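Local coordinates for transglutaminase-like domain-containing protein (Streptococcus suis, PDB 4XZ7) that probably acts as a transglutaminase, a homodimeric virulence factor with antiphagocytic properties, of which this chain is the portion that carries the transglutaminase-like core, at residues Q35-K40 / F79-V84; K120-L125 / H161-D166; F275-L280 / K380-L385; Q368-L373 / L385-Y390. One frame throughout, in Å; residues are numbered along the deposited sequence.

Contact 1. Residues Q35-K40 / F79-V84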
# COMPACT_ATOMS: atom_id res chain seq x y z
N GLN B 35 -25.72 -21.30 -19.96
CA GLN B 35 -25.42 -19.98 -19.42
C GLN B 35 -26.37 -19.63 -18.28
O GLN B 35 -27.54 -20.01 -18.29
CB GLN B 35 -25.48 -18.92 -20.52
CG GLN B 35 -24.49 -19.16 -21.66
CD GLN B 35 -24.68 -18.18 -22.81
OE1 GLN B 35 -25.80 -17.97 -23.27
NE2 GLN B 35 -23.59 -17.58 -23.26
N PHE B 36 -25.83 -18.89 -17.31
CA PHE B 36 -26.55 -18.56 -16.08
C PHE B 36 -26.29 -17.11 -15.71
O PHE B 36 -25.16 -16.64 -15.87
CB PHE B 36 -26.09 -19.47 -14.93
CG PHE B 36 -26.33 -20.95 -15.17
CD1 PHE B 36 -27.49 -21.56 -14.71
CD2 PHE B 36 -25.38 -21.74 -15.80
CE1 PHE B 36 -27.71 -22.93 -14.89
CE2 PHE B 36 -25.58 -23.11 -15.99
CZ PHE B 36 -26.76 -23.70 -15.55
N HIS B 37 -27.28 -16.39 -15.19
CA HIS B 37 -26.93 -15.12 -14.55
C HIS B 37 -26.52 -15.45 -13.13
O HIS B 37 -26.90 -16.50 -12.61
CB HIS B 37 -28.08 -14.10 -14.56
CG HIS B 37 -28.44 -13.62 -15.92
ND1 HIS B 37 -27.55 -13.66 -16.98
CD2 HIS B 37 -29.61 -13.14 -16.43
CE1 HIS B 37 -28.15 -13.20 -18.06
NE2 HIS B 37 -29.40 -12.89 -17.76
N VAL B 38 -25.74 -14.58 -12.51
CA VAL B 38 -25.29 -14.84 -11.15
C VAL B 38 -25.46 -13.62 -10.27
O VAL B 38 -24.94 -12.55 -10.59
CB VAL B 38 -23.82 -15.29 -11.10
CG1 VAL B 38 -23.42 -15.57 -9.65
CG2 VAL B 38 -23.61 -16.53 -11.99
N LEU B 39 -26.19 -13.80 -9.17
CA LEU B 39 -26.40 -12.75 -8.18
C LEU B 39 -25.56 -13.04 -6.97
O LEU B 39 -25.50 -14.17 -6.51
CB LEU B 39 -27.87 -12.66 -7.77
CG LEU B 39 -28.85 -12.34 -8.90
CD1 LEU B 39 -30.30 -12.45 -8.42
CD2 LEU B 39 -28.56 -10.95 -9.46
N LYS B 40 -24.91 -12.01 -6.45
CA LYS B 40 -24.17 -12.14 -5.21
C LYS B 40 -24.91 -11.37 -4.13
O LYS B 40 -25.21 -10.19 -4.30
CB LYS B 40 -22.74 -11.62 -5.35
CG LYS B 40 -21.92 -11.74 -4.08
CD LYS B 40 -20.43 -11.44 -4.31
CE LYS B 40 -19.64 -11.64 -3.00
NZ LYS B 40 -18.17 -11.40 -3.13
N PHE B 79 -35.01 -16.14 -16.93
CA PHE B 79 -33.64 -16.62 -17.06
C PHE B 79 -33.12 -17.14 -15.72
O PHE B 79 -33.37 -16.54 -14.66
CB PHE B 79 -32.73 -15.52 -17.61
CG PHE B 79 -31.56 -16.05 -18.39
CD1 PHE B 79 -31.70 -16.42 -19.72
CD2 PHE B 79 -30.32 -16.22 -17.78
CE1 PHE B 79 -30.62 -16.94 -20.43
CE2 PHE B 79 -29.23 -16.73 -18.49
CZ PHE B 79 -29.39 -17.09 -19.81
N PRO B 80 -32.42 -18.28 -15.75
CA PRO B 80 -31.99 -18.87 -14.49
C PRO B 80 -30.88 -18.05 -13.83
O PRO B 80 -29.87 -17.67 -14.45
CB PRO B 80 -31.52 -20.28 -14.88
CG PRO B 80 -31.45 -20.31 -16.39
CD PRO B 80 -32.29 -19.19 -16.91
N HIS B 81 -31.11 -17.76 -12.55
CA HIS B 81 -30.16 -17.01 -11.75
C HIS B 81 -29.60 -17.89 -10.64
O HIS B 81 -30.35 -18.53 -9.90
CB HIS B 81 -30.81 -15.76 -11.15
CG HIS B 81 -31.05 -14.65 -12.12
ND1 HIS B 81 -31.82 -14.80 -13.25
CD2 HIS B 81 -30.61 -13.37 -12.13
CE1 HIS B 81 -31.85 -13.65 -13.92
NE2 HIS B 81 -31.12 -12.77 -13.26
N ILE B 82 -28.28 -17.92 -10.53
CA ILE B 82 -27.63 -18.60 -9.42
C ILE B 82 -27.31 -17.59 -8.32
O ILE B 82 -26.85 -16.50 -8.62
CB ILE B 82 -26.35 -19.32 -9.89
CG1 ILE B 82 -26.74 -20.43 -10.86
CG2 ILE B 82 -25.56 -19.85 -8.68
CD1 ILE B 82 -25.59 -21.03 -11.63
N LEU B 83 -27.61 -17.94 -7.08
CA LEU B 83 -27.31 -17.06 -5.95
C LEU B 83 -26.04 -17.50 -5.26
O LEU B 83 -25.91 -18.66 -4.89
CB LEU B 83 -28.45 -17.08 -4.93
CG LEU B 83 -29.68 -16.18 -5.06
CD1 LEU B 83 -30.02 -15.89 -6.49
CD2 LEU B 83 -30.85 -16.89 -4.39
N VAL B 84 -25.11 -16.57 -5.05
CA VAL B 84 -23.90 -16.89 -4.31
C VAL B 84 -23.67 -15.87 -3.20
O VAL B 84 -24.31 -14.82 -3.18
CB VAL B 84 -22.66 -16.90 -5.22
CG1 VAL B 84 -22.84 -17.89 -6.32
CG2 VAL B 84 -22.43 -15.48 -5.79
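Two neighbouring parallel strands of a mixed beta sheet, 36-40 and 79-86, join here, and an aromatic cluster covers one end of the pair. His-37 pairs with His-81 and Lys-40 with Val-84. Four backbone hydrogen bonds alternate between the strands, among them Ile-82 N to His-37 O (2.9 Å, 172° at the hydrogen) and Leu-39 N to Ile-82 O (2.8 Å). On the face with His-37, His-81 and Leu-39, the His-37 imidazole, its CG anti to the carbonyl carbon and beside the backbone N, stacks face to face on Phe-79, the ring centroids 4.3 Å apart and the planes at 29°. The same imidazole turns its edge to the face of His-81 (planes at 82°), while His-37 CB lies over the centre of that ring, 3.6 Å from its centroid. A bond from His-81 ND1 to Phe-79 O (2.7 Å), lying in the imidazole plane, fixes the rotation of His-81; His-37 ND1 is engaged by Leu-50 N. On the other face, Ile-82 CD1 reaches Phe-36 CG at 3.6 Å, and Val-38 CG1 meets Val-84 CG2 at 4.0 Å. Helix 53-59 covers this second face through Leu-56, and strands 48-51 and 63-68 flank the pair, hydrogen-bonding to 36-40 and 79-86 respectively.

Contact 2. Residues K120-L125 / H161-D166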
# COMPACT_ATOMS: atom_id res chain seq x y z
N LYS B 120 -17.46 -8.83 5.85
CA LYS B 120 -18.46 -9.90 5.83
C LYS B 120 -19.88 -9.33 5.93
O LYS B 120 -20.10 -8.23 6.46
CB LYS B 120 -18.21 -10.88 6.98
CG LYS B 120 -16.81 -11.49 6.96
CD LYS B 120 -16.44 -11.93 5.54
CE LYS B 120 -14.94 -12.21 5.38
NZ LYS B 120 -14.49 -13.37 6.20
N ARG B 121 -20.84 -10.10 5.43
CA ARG B 121 -22.24 -9.70 5.50
C ARG B 121 -23.07 -10.75 6.25
O ARG B 121 -22.65 -11.90 6.39
CB ARG B 121 -22.80 -9.44 4.09
CG ARG B 121 -22.15 -8.26 3.41
CD ARG B 121 -22.52 -8.07 1.94
NE ARG B 121 -21.48 -7.29 1.25
CZ ARG B 121 -21.68 -6.09 0.74
NH1 ARG B 121 -22.89 -5.53 0.80
NH2 ARG B 121 -20.69 -5.44 0.15
N ILE B 122 -24.23 -10.34 6.75
CA ILE B 122 -25.18 -11.27 7.34
C ILE B 122 -26.46 -11.16 6.53
O ILE B 122 -26.79 -10.07 6.03
CB ILE B 122 -25.43 -10.97 8.86
CG1 ILE B 122 -26.50 -11.89 9.45
CG2 ILE B 122 -25.85 -9.52 9.09
CD1 ILE B 122 -26.45 -11.94 10.96
N HIS B 123 -27.16 -12.28 6.36
CA HIS B 123 -28.35 -12.33 5.52
C HIS B 123 -29.49 -13.04 6.24
O HIS B 123 -29.27 -13.85 7.14
CB HIS B 123 -28.07 -13.04 4.19
CG HIS B 123 -26.74 -12.71 3.59
ND1 HIS B 123 -26.55 -11.64 2.74
CD2 HIS B 123 -25.54 -13.33 3.69
CE1 HIS B 123 -25.29 -11.61 2.35
NE2 HIS B 123 -24.65 -12.62 2.93
N ALA B 124 -30.71 -12.77 5.83
CA ALA B 124 -31.85 -13.39 6.49
C ALA B 124 -33.07 -13.33 5.61
O ALA B 124 -33.21 -12.42 4.79
CB ALA B 124 -32.11 -12.72 7.84
N LEU B 125 -33.96 -14.32 5.76
CA LEU B 125 -35.21 -14.34 5.00
C LEU B 125 -36.27 -13.45 5.62
O LEU B 125 -37.37 -13.29 5.07
CB LEU B 125 -35.73 -15.78 4.88
CG LEU B 125 -34.85 -16.68 4.02
CD1 LEU B 125 -35.32 -18.12 4.13
CD2 LEU B 125 -34.82 -16.23 2.57
N HIS B 161 -26.94 -7.14 5.18
CA HIS B 161 -26.19 -5.93 5.53
C HIS B 161 -24.87 -6.32 6.17
O HIS B 161 -24.64 -7.49 6.45
CB HIS B 161 -27.01 -4.99 6.45
CG HIS B 161 -27.33 -5.58 7.80
ND1 HIS B 161 -26.36 -5.90 8.73
CD2 HIS B 161 -28.52 -5.87 8.39
CE1 HIS B 161 -26.93 -6.38 9.82
NE2 HIS B 161 -28.24 -6.38 9.64
N GLY B 162 -24.00 -5.34 6.38
CA GLY B 162 -22.69 -5.58 6.95
C GLY B 162 -22.76 -6.33 8.26
O GLY B 162 -23.65 -6.08 9.07
N LEU B 163 -21.84 -7.26 8.44
CA LEU B 163 -21.69 -7.96 9.70
C LEU B 163 -20.44 -7.44 10.42
O LEU B 163 -20.51 -7.10 11.59
CB LEU B 163 -21.59 -9.47 9.51
CG LEU B 163 -21.39 -10.29 10.79
CD1 LEU B 163 -22.44 -9.94 11.85
CD2 LEU B 163 -21.45 -11.78 10.49
N THR B 164 -19.31 -7.37 9.71
CA THR B 164 -18.09 -6.85 10.32
C THR B 164 -17.98 -5.34 10.15
O THR B 164 -18.45 -4.77 9.15
CB THR B 164 -16.82 -7.48 9.72
OG1 THR B 164 -16.83 -7.24 8.32
CG2 THR B 164 -16.77 -9.00 9.98
N VAL B 165 -17.36 -4.70 11.13
CA VAL B 165 -17.05 -3.29 11.04
C VAL B 165 -15.54 -3.15 10.85
O VAL B 165 -14.77 -4.01 11.27
CB VAL B 165 -17.53 -2.51 12.29
CG1 VAL B 165 -19.03 -2.69 12.46
CG2 VAL B 165 -16.82 -2.97 13.53
N ASP B 166 -15.14 -2.08 10.17
CA ASP B 166 -13.73 -1.84 9.92
C ASP B 166 -13.56 -0.35 9.71
O ASP B 166 -14.55 0.40 9.64
CB ASP B 166 -13.25 -2.60 8.67
CG ASP B 166 -11.75 -2.87 8.67
OD1 ASP B 166 -11.02 -2.28 9.49
OD2 ASP B 166 -11.31 -3.68 7.83
O HOH W 1 -19.32 -5.25 6.52
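Ile-122 brings its CG2 methyl to the imidazole of His-161, 3.4 Å from CE1, the two side chains lying side by side and pointing the same way. The chi1 of Ile-122 (176°) sends CG1 anti to the backbone N and leaves CG2 between N and the carbonyl carbon, where it meets the ring. His-161 ND1 donates to Gly-162 O at 2.7 Å; the acceptor lies in the ring plane, though the donor stands above the plane of the carbonyl. With NE2 bonded to Tyr-98 OH, both ring nitrogens are engaged. The backbones beneath belong to antiparallel strands 121-124 and 157-167 of a mixed sheet. Ile-122 and His-161 make a hydrogen-bonded pair, with Ile-122 N to His-161 O at 2.9 Å and nearly straight (170°), and His-161 N returning a bond to Ile-122 O. Arg-121 and Gly-162 form the adjacent non-hydrogen-bonded pair. Beyond it the second strand is interrupted at Leu-163, whose N donates to Lys-120 O (2.8 Å). That carbonyl also receives a weak, long bond from Thr-164 N and one from a water that bridges to Thr-164 O. The Thr-164 hydroxyl, placed by chi1 of 58°, accepts from Lys-120 N at 3.0 Å, while its CG2 methyl packs on Lys-120 CB at 3.8 Å. Leu-163 CB sits 4.2 Å from Ile-122 CB, and helix 95-101 packs against both side chains through Gln-101. At the far end of the second segment, Asp-166 accepts hydrogen bonds from the backbone N atoms of Asn-185 and Val-186 of the second subunit.

Contact 3. Residues F275-L280 / K380-L385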
# COMPACT_ATOMS: atom_id res chain seq x y z
N PHE B 275 18.54 -0.99 -25.90
CA PHE B 275 19.84 -0.77 -26.53
C PHE B 275 20.77 -1.96 -26.33
O PHE B 275 21.58 -2.28 -27.21
CB PHE B 275 20.49 0.50 -25.99
CG PHE B 275 19.78 1.76 -26.39
CD1 PHE B 275 19.03 1.81 -27.56
CD2 PHE B 275 19.85 2.90 -25.60
CE1 PHE B 275 18.38 2.98 -27.94
CE2 PHE B 275 19.20 4.08 -25.97
CZ PHE B 275 18.46 4.11 -27.14
N ASN B 276 20.68 -2.59 -25.17
CA ASN B 276 21.49 -3.78 -24.91
C ASN B 276 21.04 -4.89 -25.85
O ASN B 276 21.87 -5.61 -26.41
CB ASN B 276 21.42 -4.21 -23.45
CG ASN B 276 22.32 -3.36 -22.55
OD1 ASN B 276 23.40 -2.96 -22.95
ND2 ASN B 276 21.85 -3.08 -21.33
N MET B 277 19.73 -5.03 -26.03
CA MET B 277 19.21 -5.98 -27.00
C MET B 277 19.78 -5.71 -28.40
O MET B 277 20.10 -6.64 -29.14
CB MET B 277 17.69 -5.94 -27.04
CG MET B 277 17.01 -6.58 -25.83
SD MET B 277 15.22 -6.40 -25.84
CE MET B 277 14.79 -7.21 -27.38
N LEU B 278 19.90 -4.43 -28.75
CA LEU B 278 20.34 -4.03 -30.08
C LEU B 278 21.86 -4.06 -30.25
O LEU B 278 22.39 -3.63 -31.27
CB LEU B 278 19.83 -2.62 -30.39
CG LEU B 278 18.33 -2.44 -30.60
CD1 LEU B 278 17.92 -0.97 -30.53
CD2 LEU B 278 17.91 -3.06 -31.93
N GLY B 279 22.56 -4.57 -29.25
CA GLY B 279 24.01 -4.63 -29.32
C GLY B 279 24.67 -3.31 -28.97
O GLY B 279 25.83 -3.09 -29.30
N LEU B 280 23.94 -2.44 -28.29
CA LEU B 280 24.49 -1.14 -27.93
C LEU B 280 24.63 -1.03 -26.41
O LEU B 280 23.67 -0.65 -25.72
CB LEU B 280 23.59 -0.02 -28.47
CG LEU B 280 23.72 0.50 -29.91
CD1 LEU B 280 24.69 -0.32 -30.73
CD2 LEU B 280 22.34 0.56 -30.57
N LYS B 380 16.80 -13.04 -26.41
CA LYS B 380 16.04 -11.99 -27.07
C LYS B 380 16.97 -10.94 -27.69
O LYS B 380 16.52 -10.06 -28.42
CB LYS B 380 15.05 -11.33 -26.10
CG LYS B 380 13.62 -11.37 -26.62
CD LYS B 380 13.20 -12.81 -26.94
CE LYS B 380 12.09 -12.84 -27.99
NZ LYS B 380 10.99 -11.88 -27.67
N SER B 381 18.27 -11.06 -27.40
CA SER B 381 19.29 -10.30 -28.10
C SER B 381 19.10 -10.39 -29.62
O SER B 381 18.79 -11.46 -30.15
CB SER B 381 20.69 -10.80 -27.73
OG SER B 381 21.69 -10.26 -28.59
N LEU B 382 19.25 -9.26 -30.30
CA LEU B 382 18.99 -9.17 -31.73
C LEU B 382 20.27 -9.22 -32.52
O LEU B 382 20.26 -9.09 -33.74
CB LEU B 382 18.24 -7.88 -32.04
CG LEU B 382 16.92 -7.73 -31.29
CD1 LEU B 382 16.87 -6.39 -30.58
CD2 LEU B 382 15.76 -7.89 -32.26
N VAL B 383 21.37 -9.41 -31.82
CA VAL B 383 22.68 -9.46 -32.44
C VAL B 383 23.40 -10.75 -32.06
O VAL B 383 24.63 -10.82 -32.07
CB VAL B 383 23.54 -8.24 -32.05
CG1 VAL B 383 22.94 -6.95 -32.63
CG2 VAL B 383 23.65 -8.13 -30.52
N GLY B 384 22.63 -11.77 -31.71
CA GLY B 384 23.19 -13.04 -31.32
C GLY B 384 23.81 -13.00 -29.93
O GLY B 384 23.64 -12.02 -29.19
N LEU B 385 24.56 -14.04 -29.60
CA LEU B 385 25.08 -14.21 -28.24
C LEU B 385 26.58 -13.93 -28.16
O LEU B 385 27.17 -14.02 -27.08
CB LEU B 385 24.79 -15.63 -27.73
CG LEU B 385 23.34 -16.13 -27.70
CD1 LEU B 385 22.40 -15.07 -27.14
CD2 LEU B 385 22.85 -16.62 -29.06
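A Schellman motif ends helix 264-277 of the transglutaminase-like region, and the loop 380-385 packs against that terminus. Two backbone bonds define the motif: Leu-280 N to Phe-275 O, and Gly-279 N to Asn-276 O at 3.1 Å. Gly-279 is the C-prime residue, with positive phi. The last helical residue, Met-277, turns its carbonyl to the loop and accepts from Leu-382 N at 3.0 Å; the bond is straight at the hydrogen (170°), with the donor tilted 25° from the carbonyl plane. The loop backbone thus supplies a donor to a carbonyl of the final helical turn. Leu-382 follows this bond with its side chain: CD1 lies 3.7 Å from Met-277 CB, the two chains crossing at a slant. The same methyl also contacts Leu-278 CD2, from a side chain lying beside it and pointing the same way. His-199 and Ile-202 of helix 188-205 border this apolar group. Met-277 bends at chi3 (59°), a turn that places CE 3.5 Å from Lys-380 O. Within the loop, Ser-381 OG donates to Gly-384 O at 2.7 Å and weakly accepts from Val-383 N, tying Ser-381 to Val-383 and Gly-384. Val-383 then straddles the end of the motif with its two methyls: CG1 touches Leu-278 O, and CG2 rests 3.7 Å from Gly-279 CA.

Contact 4. Residues Q368-L373 / L385-Y390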
# COMPACT_ATOMS: atom_id res chain seq x y z
N GLN B 368 32.26 -6.35 -23.00
CA GLN B 368 31.53 -7.60 -22.77
C GLN B 368 30.79 -8.01 -24.03
O GLN B 368 30.54 -7.17 -24.90
CB GLN B 368 30.52 -7.45 -21.61
CG GLN B 368 31.14 -6.95 -20.31
CD GLN B 368 32.27 -7.85 -19.83
OE1 GLN B 368 32.11 -9.06 -19.67
NE2 GLN B 368 33.44 -7.25 -19.62
N LYS B 369 30.45 -9.30 -24.14
CA LYS B 369 29.47 -9.73 -25.13
C LYS B 369 28.17 -9.03 -24.77
O LYS B 369 27.75 -9.10 -23.62
CB LYS B 369 29.28 -11.24 -25.13
CG LYS B 369 30.56 -12.05 -25.36
CD LYS B 369 30.25 -13.54 -25.53
CE LYS B 369 31.42 -14.41 -25.09
NZ LYS B 369 31.74 -14.21 -23.65
N THR B 370 27.53 -8.38 -25.74
CA THR B 370 26.34 -7.59 -25.42
C THR B 370 25.19 -8.44 -24.86
O THR B 370 24.42 -7.96 -24.02
CB THR B 370 25.83 -6.81 -26.66
OG1 THR B 370 25.25 -7.71 -27.61
CG2 THR B 370 26.97 -6.04 -27.31
N ALA B 371 25.07 -9.69 -25.29
CA ALA B 371 23.98 -10.53 -24.79
C ALA B 371 24.17 -10.84 -23.30
O ALA B 371 23.20 -10.94 -22.55
CB ALA B 371 23.88 -11.79 -25.57
N ASP B 372 25.43 -10.98 -22.88
CA ASP B 372 25.76 -11.12 -21.46
C ASP B 372 25.26 -9.92 -20.66
O ASP B 372 24.82 -10.07 -19.53
CB ASP B 372 27.27 -11.26 -21.26
CG ASP B 372 27.78 -12.62 -21.65
OD1 ASP B 372 26.96 -13.57 -21.67
OD2 ASP B 372 29.00 -12.74 -21.94
N LEU B 373 25.33 -8.73 -21.26
CA LEU B 373 24.90 -7.51 -20.58
C LEU B 373 23.40 -7.56 -20.21
O LEU B 373 22.94 -6.82 -19.34
CB LEU B 373 25.18 -6.28 -21.44
CG LEU B 373 26.64 -5.95 -21.78
CD1 LEU B 373 26.74 -4.60 -22.47
CD2 LEU B 373 27.54 -5.98 -20.54
N LEU B 385 24.56 -14.04 -29.60
CA LEU B 385 25.08 -14.21 -28.24
C LEU B 385 26.58 -13.93 -28.16
O LEU B 385 27.17 -14.02 -27.08
CB LEU B 385 24.79 -15.63 -27.73
CG LEU B 385 23.34 -16.13 -27.70
CD1 LEU B 385 22.40 -15.07 -27.14
CD2 LEU B 385 22.85 -16.62 -29.06
N ASP B 386 27.19 -13.57 -29.29
CA ASP B 386 28.65 -13.45 -29.34
C ASP B 386 29.18 -12.08 -29.75
O ASP B 386 30.39 -11.89 -29.83
CB ASP B 386 29.22 -14.50 -30.29
CG ASP B 386 29.00 -15.90 -29.78
OD1 ASP B 386 29.22 -16.14 -28.58
OD2 ASP B 386 28.59 -16.76 -30.59
N TYR B 387 28.29 -11.13 -30.03
CA TYR B 387 28.76 -9.84 -30.51
C TYR B 387 29.28 -8.96 -29.38
O TYR B 387 28.66 -8.84 -28.31
CB TYR B 387 27.68 -9.09 -31.28
CG TYR B 387 28.04 -7.65 -31.55
CD1 TYR B 387 27.30 -6.61 -30.99
CD2 TYR B 387 29.15 -7.33 -32.33
CE1 TYR B 387 27.64 -5.28 -31.23
CE2 TYR B 387 29.50 -6.01 -32.56
CZ TYR B 387 28.74 -4.99 -32.01
OH TYR B 387 29.08 -3.68 -32.24
N ILE B 388 30.42 -8.34 -29.65
CA ILE B 388 31.07 -7.43 -28.72
C ILE B 388 31.26 -6.07 -29.41
O ILE B 388 31.88 -5.98 -30.47
CB ILE B 388 32.43 -7.98 -28.26
CG1 ILE B 388 32.25 -9.39 -27.67
CG2 ILE B 388 33.10 -7.03 -27.27
CD1 ILE B 388 33.54 -10.02 -27.19
N ALA B 389 30.71 -5.02 -28.79
CA ALA B 389 30.68 -3.71 -29.41
C ALA B 389 32.07 -3.13 -29.64
O ALA B 389 32.30 -2.45 -30.63
CB ALA B 389 29.86 -2.75 -28.57
N TYR B 390 32.97 -3.38 -28.71
CA TYR B 390 34.31 -2.83 -28.76
C TYR B 390 35.08 -3.47 -29.90
O TYR B 390 34.78 -4.59 -30.31
CB TYR B 390 35.04 -3.06 -27.44
CG TYR B 390 36.37 -2.36 -27.33
CD1 TYR B 390 36.45 -0.97 -27.37
CD2 TYR B 390 37.55 -3.08 -27.18
CE1 TYR B 390 37.67 -0.33 -27.27
CE2 TYR B 390 38.77 -2.45 -27.08
CZ TYR B 390 38.82 -1.08 -27.12
OH TYR B 390 40.04 -0.44 -27.02
O HOH W 2 30.34 -4.61 -26.15
O HOH W 3 25.97 -10.40 -27.84
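Leu-385 opens the second segment against Ala-371, whose CB lies 3.8 Å from Leu-385 CA and close to its CD1 methyl. The carbonyl of Leu-385 meets the aliphatic part of Lys-369, with CD 3.5 Å from Leu-385 O. At Asp-386 the same methylene passes the CA and OD1 atoms, but the ammonium makes its salt bridge with Asp-372 OD2 (3.5 Å) in its own segment. The bend of the lysine chain at chi4 (62°) places NZ there. Tyr-387 carries the central polar link: its O accepts from Thr-370 N at 2.8 Å, with 168° at the hydrogen and the donor almost in line with the carbonyl. A water donates to this oxygen as well, accepts from Ala-371 N and hydrogen-bonds to Thr-370 OG1, so direct and water-mediated links converge on one carbonyl. The Thr-370 CG2 methyl approaches the Tyr-387 ring at CD1 (3.7 Å), the two side chains slanting across each other. Ile-388 spreads its branches over the start of the first segment: CG1 lies 3.8 Å from Lys-369 CA, while CG2 comes to 3.5 Å from Gln-368 O. At Ala-389 the link is again through water, which accepts from Ala-389 N (2.7 Å) and donates to Gln-368 O. Both segments lie in the C-terminal part of the chain, outside regular strands; 370-373 has helical backbone angles without the regular bonding. The pairing follows helix 359-365, where Trp-364 O receives Gln-368 NE2, while Tyr-301 of strand 294-302 packs against Ala-389 and Tyr-390.

The four contacts fall into two distant groups. Contacts 1 and 2 lie on one side of the chain's centre, 21 Å apart between centres and in separate mixed sheets, with about 6 Å between nearest atoms. Contacts 3 and 4 lie on the opposite side, their centres 8 Å apart and at least 52 Å from that of contact 1. Contacts 1 and 2 close in series before contact 3 opens, whereas the segments of contacts 3 and 4 alternate and share Leu-385. Val-383 CG2 touches Thr-370 OG1 at 3.3 Å, so the two contacts pack together at the C-terminal end of helix 264-277. The chain is therefore elongated, its transglutaminase-like region lying apart from the N-terminal sheets.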